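Local structure of esterase LipW (Mycobacterium marinum, 3QH4) at residues T7-L15 against S206-F214; T250-R261 against S277-H288. The protein probably hydrolyses carboxylic esters with a serine nucleophile, as other esterases of the alpha/beta hydrolase superfamily do. All coordinates share one frame; numbering follows the deposited sequence.

Contact 1: T7-L15 against S206-F214; sequences TQPEAVDRL and SEFRATPAF
Arg14 and Glu207 form the charged part of this contact. The NH1 of Arg14 donates to OE2 of Glu207 at 2.8 Å; the carboxylate oxygen lies near the guanidinium plane, while the donor approaches from above the carboxylate plane, the two planes being 36° apart. The Arg14 side chain, bent at chi3 (70°), crosses the extended Glu207 side chain at about a right angle. A water ties the second pair of polar atoms together, accepting from Arg14 NH2 and donating to Glu207 OE1. The ring of Phe208 lies beside this bridge and presents its edge to the guanidinium, its CE1 3.5 Å from Arg14 NH1.

One backbone hydrogen bond crosses, almost straight, from Glu10 N to Ala210 O (2.8 Å), with a CA-H...O contact from Thr211 CA to Glu10 O (3.5 Å) beside it. A second water, donating to Glu10 OE1 and Glu207 O and accepting from Ala210 N, joins the Glu10 carboxylate to the end of helix 203-207 and to the chain beyond.

The CG-CD end of Glu10 packs on the Ala210 methyl in van der Waals contact, CD 3.5 Å from CB. Apolar contacts centre on Pro212, which packs against Pro9 and Leu15: its CB meets Pro9 CB at 3.7 Å, and its CG meets Leu15 CD1 at 3.9 Å.

The N-terminal loop ahead of helix 17-20 thereby lies along the chain that leaves helix 203-207 and runs toward helix 216-227. Arg14, Leu15 and Thr211 also reach Ile257, in the loop beyond strand 250-255.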
loop_
_atom_site.group_PDB
_atom_site.type_symbol
_atom_site.label_atom_id
_atom_site.label_comp_id
_atom_site.label_asym_id
_atom_site.label_seq_id
_atom_site.Cartn_x
_atom_site.Cartn_y
_atom_site.Cartn_z
ATOM N N THR A 7 23.811 8.752 -5.392
ATOM C CA THR A 7 23.184 7.672 -4.611
ATOM C C THR A 7 23.307 7.821 -3.081
ATOM O O THR A 7 22.547 7.192 -2.340
ATOM C CB THR A 7 23.724 6.250 -5.021
ATOM O OG1 THR A 7 23.741 6.150 -6.447
ATOM C CG2 THR A 7 22.802 5.148 -4.478
ATOM N N GLN A 8 24.259 8.617 -2.610
ATOM C CA GLN A 8 24.508 8.732 -1.174
ATOM C C GLN A 8 23.310 9.394 -0.493
ATOM O O GLN A 8 22.903 10.472 -0.913
ATOM C CB GLN A 8 25.742 9.594 -0.951
ATOM C CG GLN A 8 26.285 9.521 0.451
ATOM C CD GLN A 8 26.924 8.170 0.755
ATOM O OE1 GLN A 8 27.493 7.502 -0.133
ATOM N NE2 GLN A 8 26.828 7.758 2.016
ATOM N N PRO A 9 22.730 8.748 0.534
ATOM C CA PRO A 9 21.491 9.299 1.118
ATOM C C PRO A 9 21.669 10.433 2.106
ATOM O O PRO A 9 22.697 10.503 2.823
ATOM C CB PRO A 9 20.877 8.105 1.869
ATOM C CG PRO A 9 22.066 7.213 2.206
ATOM C CD PRO A 9 23.081 7.422 1.069
ATOM N N GLU A 10 20.647 11.285 2.172
ATOM C CA GLU A 10 20.602 12.386 3.154
ATOM C C GLU A 10 19.775 12.002 4.347
ATOM O O GLU A 10 18.913 11.106 4.271
ATOM C CB GLU A 10 20.062 13.693 2.532
ATOM C CG GLU A 10 20.932 14.219 1.378
ATOM C CD GLU A 10 20.354 15.460 0.699
ATOM O OE1 GLU A 10 19.366 16.044 1.256
ATOM O OE2 GLU A 10 20.890 15.825 -0.372
ATOM N N ALA A 11 20.032 12.707 5.448
ATOM C CA ALA A 11 19.243 12.647 6.691
ATOM C C ALA A 11 19.395 11.320 7.430
ATOM O O ALA A 11 18.551 10.965 8.254
ATOM C CB ALA A 11 17.729 12.926 6.423
ATOM N N VAL A 12 20.480 10.598 7.167
ATOM C CA VAL A 12 20.640 9.290 7.820
ATOM C C VAL A 12 20.793 9.412 9.339
ATOM O O VAL A 12 20.438 8.480 10.073
ATOM C CB VAL A 12 21.757 8.434 7.178
ATOM C CG1 VAL A 12 21.462 8.255 5.702
ATOM C CG2 VAL A 12 23.114 9.037 7.412
ATOM N N ASP A 13 21.298 10.553 9.800
ATOM C CA ASP A 13 21.459 10.806 11.229
ATOM C C ASP A 13 20.108 10.855 11.946
ATOM O O ASP A 13 20.054 10.707 13.176
ATOM C CB ASP A 13 22.262 12.101 11.486
ATOM C CG ASP A 13 21.583 13.370 10.939
ATOM O OD1 ASP A 13 21.116 13.374 9.782
ATOM O OD2 ASP A 13 21.542 14.384 11.697
ATOM N N ARG A 14 19.024 11.066 11.181
ATOM C CA ARG A 14 17.702 11.186 11.783
ATOM C C ARG A 14 16.992 9.842 11.877
ATOM O O ARG A 14 15.851 9.773 12.328
ATOM C CB ARG A 14 16.871 12.217 11.015
ATOM C CG ARG A 14 17.447 13.631 11.275
ATOM C CD ARG A 14 16.832 14.703 10.442
ATOM N NE ARG A 14 15.446 14.998 10.806
ATOM C CZ ARG A 14 14.656 15.756 10.041
ATOM N NH1 ARG A 14 15.127 16.281 8.890
ATOM N NH2 ARG A 14 13.403 15.973 10.404
ATOM N N LEU A 15 17.680 8.774 11.472
ATOM C CA LEU A 15 17.096 7.421 11.518
ATOM C C LEU A 15 17.647 6.683 12.706
ATOM O O LEU A 15 18.779 6.909 13.116
ATOM C CB LEU A 15 17.460 6.628 10.251
ATOM C CG LEU A 15 17.046 7.256 8.912
ATOM C CD1 LEU A 15 17.438 6.388 7.752
ATOM C CD2 LEU A 15 15.525 7.483 8.925
ATOM N N SER A 206 10.326 18.253 -0.426
ATOM C CA SER A 206 11.560 19.014 -0.675
ATOM C C SER A 206 12.612 18.733 0.393
ATOM O O SER A 206 13.797 18.534 0.097
ATOM C CB SER A 206 11.226 20.512 -0.774
ATOM O OG SER A 206 10.204 20.730 -1.779
ATOM N N GLU A 207 12.198 18.709 1.658
ATOM C CA GLU A 207 13.143 18.443 2.731
ATOM C C GLU A 207 13.801 17.079 2.531
ATOM O O GLU A 207 15.030 16.920 2.704
ATOM C CB GLU A 207 12.415 18.441 4.069
ATOM C CG GLU A 207 13.363 18.150 5.228
ATOM C CD GLU A 207 12.717 18.239 6.589
ATOM O OE1 GLU A 207 11.477 18.254 6.688
ATOM O OE2 GLU A 207 13.493 18.212 7.583
ATOM N N PHE A 208 12.977 16.082 2.197
ATOM C CA PHE A 208 13.457 14.741 2.001
ATOM C C PHE A 208 13.620 14.419 0.512
ATOM O O PHE A 208 13.227 13.349 0.043
ATOM C CB PHE A 208 12.547 13.751 2.729
ATOM C CG PHE A 208 12.428 14.030 4.201
ATOM C CD1 PHE A 208 13.568 14.242 4.974
ATOM C CD2 PHE A 208 11.178 14.122 4.801
ATOM C CE1 PHE A 208 13.463 14.523 6.356
ATOM C CE2 PHE A 208 11.052 14.381 6.166
ATOM C CZ PHE A 208 12.195 14.596 6.945
ATOM N N ARG A 209 14.240 15.356 -0.216
ATOM C CA ARG A 209 14.510 15.193 -1.622
ATOM C C ARG A 209 15.442 14.019 -1.836
ATOM O O ARG A 209 15.518 13.508 -2.956
ATOM C CB ARG A 209 15.153 16.467 -2.225
ATOM C CG ARG A 209 16.480 16.899 -1.543
ATOM C CD ARG A 209 16.989 18.267 -2.038
ATOM N NE ARG A 209 16.191 19.364 -1.457
ATOM C CZ ARG A 209 16.471 20.670 -1.582
ATOM N NH1 ARG A 209 17.513 21.095 -2.306
ATOM N NH2 ARG A 209 15.707 21.555 -0.964
ATOM N N ALA A 210 16.157 13.583 -0.787
ATOM C CA ALA A 210 17.270 12.613 -1.035
ATOM C C ALA A 210 17.524 11.626 0.086
ATOM O O ALA A 210 18.629 11.090 0.257
ATOM C CB ALA A 210 18.554 13.377 -1.413
ATOM N N THR A 211 16.471 11.370 0.836
ATOM C CA THR A 211 16.506 10.320 1.843
ATOM C C THR A 211 16.748 8.936 1.213
ATOM O O THR A 211 16.445 8.705 0.021
ATOM C CB THR A 211 15.150 10.299 2.608
ATOM O OG1 THR A 211 14.061 10.465 1.683
ATOM C CG2 THR A 211 15.118 11.424 3.627
ATOM N N PRO A 212 17.252 7.982 2.021
ATOM C CA PRO A 212 17.369 6.617 1.515
ATOM C C PRO A 212 15.997 5.969 1.248
ATOM O O PRO A 212 14.983 6.446 1.759
ATOM C CB PRO A 212 18.074 5.882 2.653
ATOM C CG PRO A 212 17.648 6.622 3.911
ATOM C CD PRO A 212 17.438 8.074 3.485
ATOM N N ALA A 213 16.006 4.916 0.430
ATOM C CA ALA A 213 14.848 4.030 0.145
ATOM C C ALA A 213 13.810 4.643 -0.791
ATOM O O ALA A 213 13.490 4.058 -1.830
ATOM C CB ALA A 213 14.212 3.472 1.443
ATOM N N PHE A 214 13.310 5.823 -0.436
ATOM C CA PHE A 214 12.500 6.617 -1.354
ATOM C C PHE A 214 12.659 8.067 -0.961
ATOM O O PHE A 214 12.899 8.393 0.210
ATOM C CB PHE A 214 11.010 6.233 -1.326
ATOM C CG PHE A 214 10.356 6.320 -2.696
ATOM C CD1 PHE A 214 10.517 5.279 -3.620
ATOM C CD2 PHE A 214 9.615 7.445 -3.053
ATOM C CE1 PHE A 214 9.923 5.363 -4.909
ATOM C CE2 PHE A 214 9.008 7.552 -4.317
ATOM C CZ PHE A 214 9.171 6.529 -5.251
HETATM O O HOH W 1 16.809 14.986 1.684
HETATM O O HOH W 2 11.309 17.012 9.296
#

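Contact 2: T250-R261 against S277-H288; sequences TLITCGEIDPFR and STELHIFPRACH
Asp258 and His288 meet with carboxylate and imidazole planes perpendicular. His288 ND1 donates to Asp258 OD2 at 2.6 Å, meeting it on the syn side, 28° out of the carboxylate plane, while OD2 lies in the imidazole plane. The other oxygen, OD1, accepts from Phe260 N in a capping bond at the turn into helix 261-273, so both oxygens are held and the group's rotation is fixed. Phe260 directs its edge toward the imidazole face in an offset edge-to-face pair, planes at 63°. Since His288 NE2 bonds to Ser166 OG on the probable nucleophile elbow, the three residues are consistent with the Ser-His-Asp triad of this fold.

Glu256 reaches across to the turn at Pro284 and Arg285. Its CG lies between backbone N and carbonyl carbon (chi1 65°), and the extended chain beyond sets OE2 to accept from Arg285 N at 2.7 Å on the anti side.

Alternating backbone bonds join the strands from Thr250 N to Ser277 O up to Glu256 N to Phe283 O, continued by Ile257 N to Ala286 O. Leu251 and Glu279 run side by side on one face, CD1 3.6 Å from CG; farther along, Thr253 CB touches the edge of the Phe283 ring, and His281 CD2 sits over that ring's centre. Ile252 and Leu280 are likewise aligned on the other face, CG2 to CD1 3.8 Å.

Parallel strands 250-255 and 278-283 form a beta-alpha-beta unit with helix 261-273, which covers the Ile252 face; helix 298-315 covers the Leu251 face. Strand 189-193 flanks strand 250-255; strand 278-283 borders the sheet.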
loop_
_atom_site.group_PDB
_atom_site.type_symbol
_atom_site.label_atom_id
_atom_site.label_comp_id
_atom_site.label_asym_id
_atom_site.label_seq_id
_atom_site.Cartn_x
_atom_site.Cartn_y
_atom_site.Cartn_z
ATOM N N THR A 250 -10.617 4.916 8.977
ATOM C CA THR A 250 -9.265 4.866 8.407
ATOM C C THR A 250 -8.199 4.639 9.482
ATOM O O THR A 250 -8.335 5.173 10.601
ATOM C CB THR A 250 -8.984 6.214 7.699
ATOM O OG1 THR A 250 -9.913 6.367 6.618
ATOM C CG2 THR A 250 -7.532 6.297 7.125
ATOM N N LEU A 251 -7.179 3.829 9.144
ATOM C CA LEU A 251 -5.893 3.834 9.852
ATOM C C LEU A 251 -4.895 4.338 8.840
ATOM O O LEU A 251 -4.791 3.784 7.740
ATOM C CB LEU A 251 -5.473 2.443 10.328
ATOM C CG LEU A 251 -4.026 2.397 10.838
ATOM C CD1 LEU A 251 -3.835 3.211 12.167
ATOM C CD2 LEU A 251 -3.613 0.922 11.055
ATOM N N ILE A 252 -4.163 5.387 9.208
ATOM C CA ILE A 252 -3.150 5.937 8.305
ATOM C C ILE A 252 -1.842 6.117 9.063
ATOM O O ILE A 252 -1.816 6.722 10.144
ATOM C CB ILE A 252 -3.689 7.232 7.606
ATOM C CG1 ILE A 252 -2.647 7.810 6.638
ATOM C CG2 ILE A 252 -4.104 8.317 8.626
ATOM C CD1 ILE A 252 -3.212 8.991 5.756
ATOM N N THR A 253 -0.743 5.623 8.482
ATOM C CA THR A 253 0.514 5.555 9.211
ATOM C C THR A 253 1.655 6.063 8.323
ATOM O O THR A 253 1.547 6.024 7.082
ATOM C CB THR A 253 0.802 4.087 9.623
ATOM O OG1 THR A 253 0.666 3.219 8.482
ATOM C CG2 THR A 253 -0.161 3.623 10.726
ATOM N N CYS A 254 2.735 6.573 8.931
ATOM C CA CYS A 254 3.900 6.973 8.130
ATOM C C CYS A 254 5.102 7.186 9.027
ATOM O O CYS A 254 4.937 7.610 10.170
ATOM C CB CYS A 254 3.578 8.293 7.408
ATOM S SG CYS A 254 4.677 8.610 6.004
ATOM N N GLY A 255 6.304 6.871 8.523
ATOM C CA GLY A 255 7.550 7.238 9.228
ATOM C C GLY A 255 7.761 8.740 9.089
ATOM O O GLY A 255 7.294 9.335 8.134
ATOM N N GLU A 256 8.480 9.352 10.031
ATOM C CA GLU A 256 8.651 10.809 9.987
ATOM C C GLU A 256 9.690 11.251 8.972
ATOM O O GLU A 256 9.658 12.407 8.527
ATOM C CB GLU A 256 8.991 11.391 11.363
ATOM C CG GLU A 256 10.339 10.931 11.883
ATOM C CD GLU A 256 10.810 11.676 13.126
ATOM O OE1 GLU A 256 10.313 12.795 13.382
ATOM O OE2 GLU A 256 11.694 11.139 13.834
ATOM N N ILE A 257 10.608 10.358 8.610
ATOM C CA ILE A 257 11.706 10.748 7.689
ATOM C C ILE A 257 11.347 10.227 6.308
ATOM O O ILE A 257 12.017 9.363 5.736
ATOM C CB ILE A 257 13.122 10.260 8.202
ATOM C CG1 ILE A 257 13.353 10.642 9.674
ATOM C CG2 ILE A 257 14.310 10.782 7.311
ATOM C CD1 ILE A 257 13.197 12.144 9.960
ATOM N N ASP A 258 10.303 10.830 5.751
ATOM C CA ASP A 258 9.637 10.248 4.580
ATOM C C ASP A 258 9.071 11.430 3.795
ATOM O O ASP A 258 8.324 12.248 4.359
ATOM C CB ASP A 258 8.527 9.305 5.071
ATOM C CG ASP A 258 7.802 8.565 3.920
ATOM O OD1 ASP A 258 7.679 9.113 2.807
ATOM O OD2 ASP A 258 7.310 7.433 4.151
ATOM N N PRO A 259 9.414 11.535 2.504
ATOM C CA PRO A 259 8.841 12.637 1.728
ATOM C C PRO A 259 7.308 12.694 1.750
ATOM O O PRO A 259 6.765 13.787 1.593
ATOM C CB PRO A 259 9.388 12.386 0.304
ATOM C CG PRO A 259 9.539 10.839 0.251
ATOM C CD PRO A 259 10.136 10.569 1.643
ATOM N N PHE A 260 6.617 11.564 1.954
ATOM C CA PHE A 260 5.149 11.557 1.941
ATOM C C PHE A 260 4.541 11.954 3.284
ATOM O O PHE A 260 3.336 12.030 3.410
ATOM C CB PHE A 260 4.639 10.190 1.495
ATOM C CG PHE A 260 5.184 9.790 0.156
ATOM C CD1 PHE A 260 4.854 10.523 -0.986
ATOM C CD2 PHE A 260 6.055 8.728 0.051
ATOM C CE1 PHE A 260 5.438 10.164 -2.249
ATOM C CE2 PHE A 260 6.614 8.377 -1.176
ATOM C CZ PHE A 260 6.302 9.086 -2.311
ATOM N N ARG A 261 5.382 12.275 4.261
ATOM C CA ARG A 261 4.850 12.556 5.597
ATOM C C ARG A 261 3.842 13.703 5.591
ATOM O O ARG A 261 2.787 13.610 6.208
ATOM C CB ARG A 261 6.003 12.905 6.552
ATOM C CG ARG A 261 5.497 13.355 7.939
ATOM C CD ARG A 261 6.628 14.042 8.667
ATOM N NE ARG A 261 6.941 15.383 8.163
ATOM C CZ ARG A 261 8.132 15.944 8.322
ATOM N NH1 ARG A 261 9.127 15.248 8.874
ATOM N NH2 ARG A 261 8.354 17.188 7.916
ATOM N N SER A 277 -13.859 8.687 11.012
ATOM C CA SER A 277 -13.121 8.185 12.181
ATOM C C SER A 277 -11.738 7.763 11.691
ATOM O O SER A 277 -11.609 6.898 10.822
ATOM C CB SER A 277 -13.833 7.016 12.856
ATOM O OG SER A 277 -13.072 6.569 13.973
ATOM N N THR A 278 -10.711 8.385 12.245
ATOM C CA THR A 278 -9.343 8.213 11.736
ATOM C C THR A 278 -8.374 7.959 12.878
ATOM O O THR A 278 -8.343 8.705 13.889
ATOM C CB THR A 278 -8.895 9.504 10.959
ATOM O OG1 THR A 278 -9.851 9.759 9.922
ATOM C CG2 THR A 278 -7.516 9.293 10.265
ATOM N N GLU A 279 -7.593 6.896 12.716
ATOM C CA GLU A 279 -6.463 6.644 13.617
ATOM C C GLU A 279 -5.218 6.993 12.827
ATOM O O GLU A 279 -5.028 6.517 11.696
ATOM C CB GLU A 279 -6.464 5.177 14.066
ATOM C CG GLU A 279 -5.287 4.865 14.997
ATOM C CD GLU A 279 -5.508 3.631 15.851
ATOM O OE1 GLU A 279 -6.112 2.679 15.346
ATOM O OE2 GLU A 279 -5.085 3.619 17.036
ATOM N N LEU A 280 -4.356 7.818 13.414
ATOM C CA LEU A 280 -3.171 8.283 12.704
ATOM C C LEU A 280 -1.949 8.007 13.550
ATOM O O LEU A 280 -1.967 8.262 14.742
ATOM C CB LEU A 280 -3.264 9.799 12.465
ATOM C CG LEU A 280 -1.972 10.561 12.121
ATOM C CD1 LEU A 280 -1.502 10.169 10.710
ATOM C CD2 LEU A 280 -2.216 12.081 12.231
ATOM N N HIS A 281 -0.883 7.502 12.919
ATOM C CA HIS A 281 0.404 7.385 13.611
ATOM C C HIS A 281 1.584 7.825 12.767
ATOM O O HIS A 281 1.704 7.402 11.598
ATOM C CB HIS A 281 0.703 5.951 14.057
ATOM C CG HIS A 281 1.728 5.896 15.139
ATOM N ND1 HIS A 281 1.393 5.962 16.470
ATOM C CD2 HIS A 281 3.077 5.809 15.090
ATOM C CE1 HIS A 281 2.486 5.919 17.201
ATOM N NE2 HIS A 281 3.525 5.824 16.390
ATOM N N ILE A 282 2.447 8.643 13.370
ATOM C CA ILE A 282 3.729 8.984 12.749
ATOM C C ILE A 282 4.796 8.283 13.596
ATOM O O ILE A 282 4.899 8.513 14.796
ATOM C CB ILE A 282 3.995 10.519 12.736
ATOM C CG1 ILE A 282 2.929 11.251 11.903
ATOM C CG2 ILE A 282 5.421 10.820 12.164
ATOM C CD1 ILE A 282 2.875 10.765 10.400
ATOM N N PHE A 283 5.601 7.443 12.943
ATOM C CA PHE A 283 6.641 6.679 13.634
ATOM C C PHE A 283 7.955 7.431 13.567
ATOM O O PHE A 283 8.392 7.819 12.476
ATOM C CB PHE A 283 6.810 5.306 12.957
ATOM C CG PHE A 283 5.648 4.394 13.191
ATOM C CD1 PHE A 283 5.620 3.582 14.349
ATOM C CD2 PHE A 283 4.604 4.329 12.285
ATOM C CE1 PHE A 283 4.539 2.709 14.576
ATOM C CE2 PHE A 283 3.484 3.476 12.523
ATOM C CZ PHE A 283 3.481 2.669 13.679
ATOM N N PRO A 284 8.585 7.640 14.728
ATOM C CA PRO A 284 9.824 8.456 14.821
ATOM C C PRO A 284 11.035 7.692 14.242
ATOM O O PRO A 284 11.045 6.456 14.259
ATOM C CB PRO A 284 9.964 8.678 16.343
ATOM C CG PRO A 284 9.373 7.426 16.966
ATOM C CD PRO A 284 8.210 7.037 16.022
ATOM N N ARG A 285 12.013 8.430 13.720
ATOM C CA ARG A 285 13.329 7.883 13.318
ATOM C C ARG A 285 13.232 6.767 12.252
ATOM O O ARG A 285 14.069 5.875 12.191
ATOM C CB ARG A 285 14.118 7.430 14.551
ATOM C CG ARG A 285 14.122 8.442 15.684
ATOM C CD ARG A 285 15.010 7.976 16.841
ATOM N NE ARG A 285 16.422 8.155 16.547
ATOM C CZ ARG A 285 17.418 7.498 17.152
ATOM N NH1 ARG A 285 17.175 6.550 18.062
ATOM N NH2 ARG A 285 18.667 7.784 16.827
ATOM N N ALA A 286 12.210 6.865 11.396
ATOM C CA ALA A 286 11.907 5.868 10.390
ATOM C C ALA A 286 11.702 6.514 9.007
ATOM O O ALA A 286 10.996 7.506 8.880
ATOM C CB ALA A 286 10.629 5.066 10.799
ATOM N N CYS A 287 12.310 5.910 7.987
ATOM C CA CYS A 287 12.189 6.341 6.580
ATOM C C CYS A 287 11.121 5.559 5.863
ATOM O O CYS A 287 10.594 4.571 6.401
ATOM C CB CYS A 287 13.551 6.150 5.870
ATOM S SG CYS A 287 14.078 4.410 5.748
ATOM N N HIS A 288 10.751 5.987 4.652
ATOM C CA HIS A 288 9.811 5.189 3.865
ATOM C C HIS A 288 10.298 3.750 3.717
ATOM O O HIS A 288 11.479 3.504 3.443
ATOM C CB HIS A 288 9.678 5.790 2.469
ATOM C CG HIS A 288 8.435 5.365 1.761
ATOM N ND1 HIS A 288 7.200 5.875 2.084
ATOM C CD2 HIS A 288 8.234 4.506 0.730
ATOM C CE1 HIS A 288 6.281 5.354 1.284
ATOM N NE2 HIS A 288 6.887 4.532 0.441
HETATM O O HOH W 3 12.174 8.010 3.206
#

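Overall arrangement
Both segments of contact 1 precede those of contact 2 in the sequence, and the centres of the two contacts lie 16 Å apart on the same side of the chain's centre. Contact 2 supplies the last two strands of the central sheet and the turns beyond their C-terminal ends; contact 1 lies farther out, 21 Å from the chain centre, where the N-terminal loop meets the segment between helices 203-207 and 216-227. They touch directly: Phe208 packs on Glu256 and Arg261, Ala213 on His288, and a long, weak ion pair links Glu207 with Arg261. The N-terminal loop and residues 206-214 thus flank the turns carrying the probable catalytic aspartate and histidine.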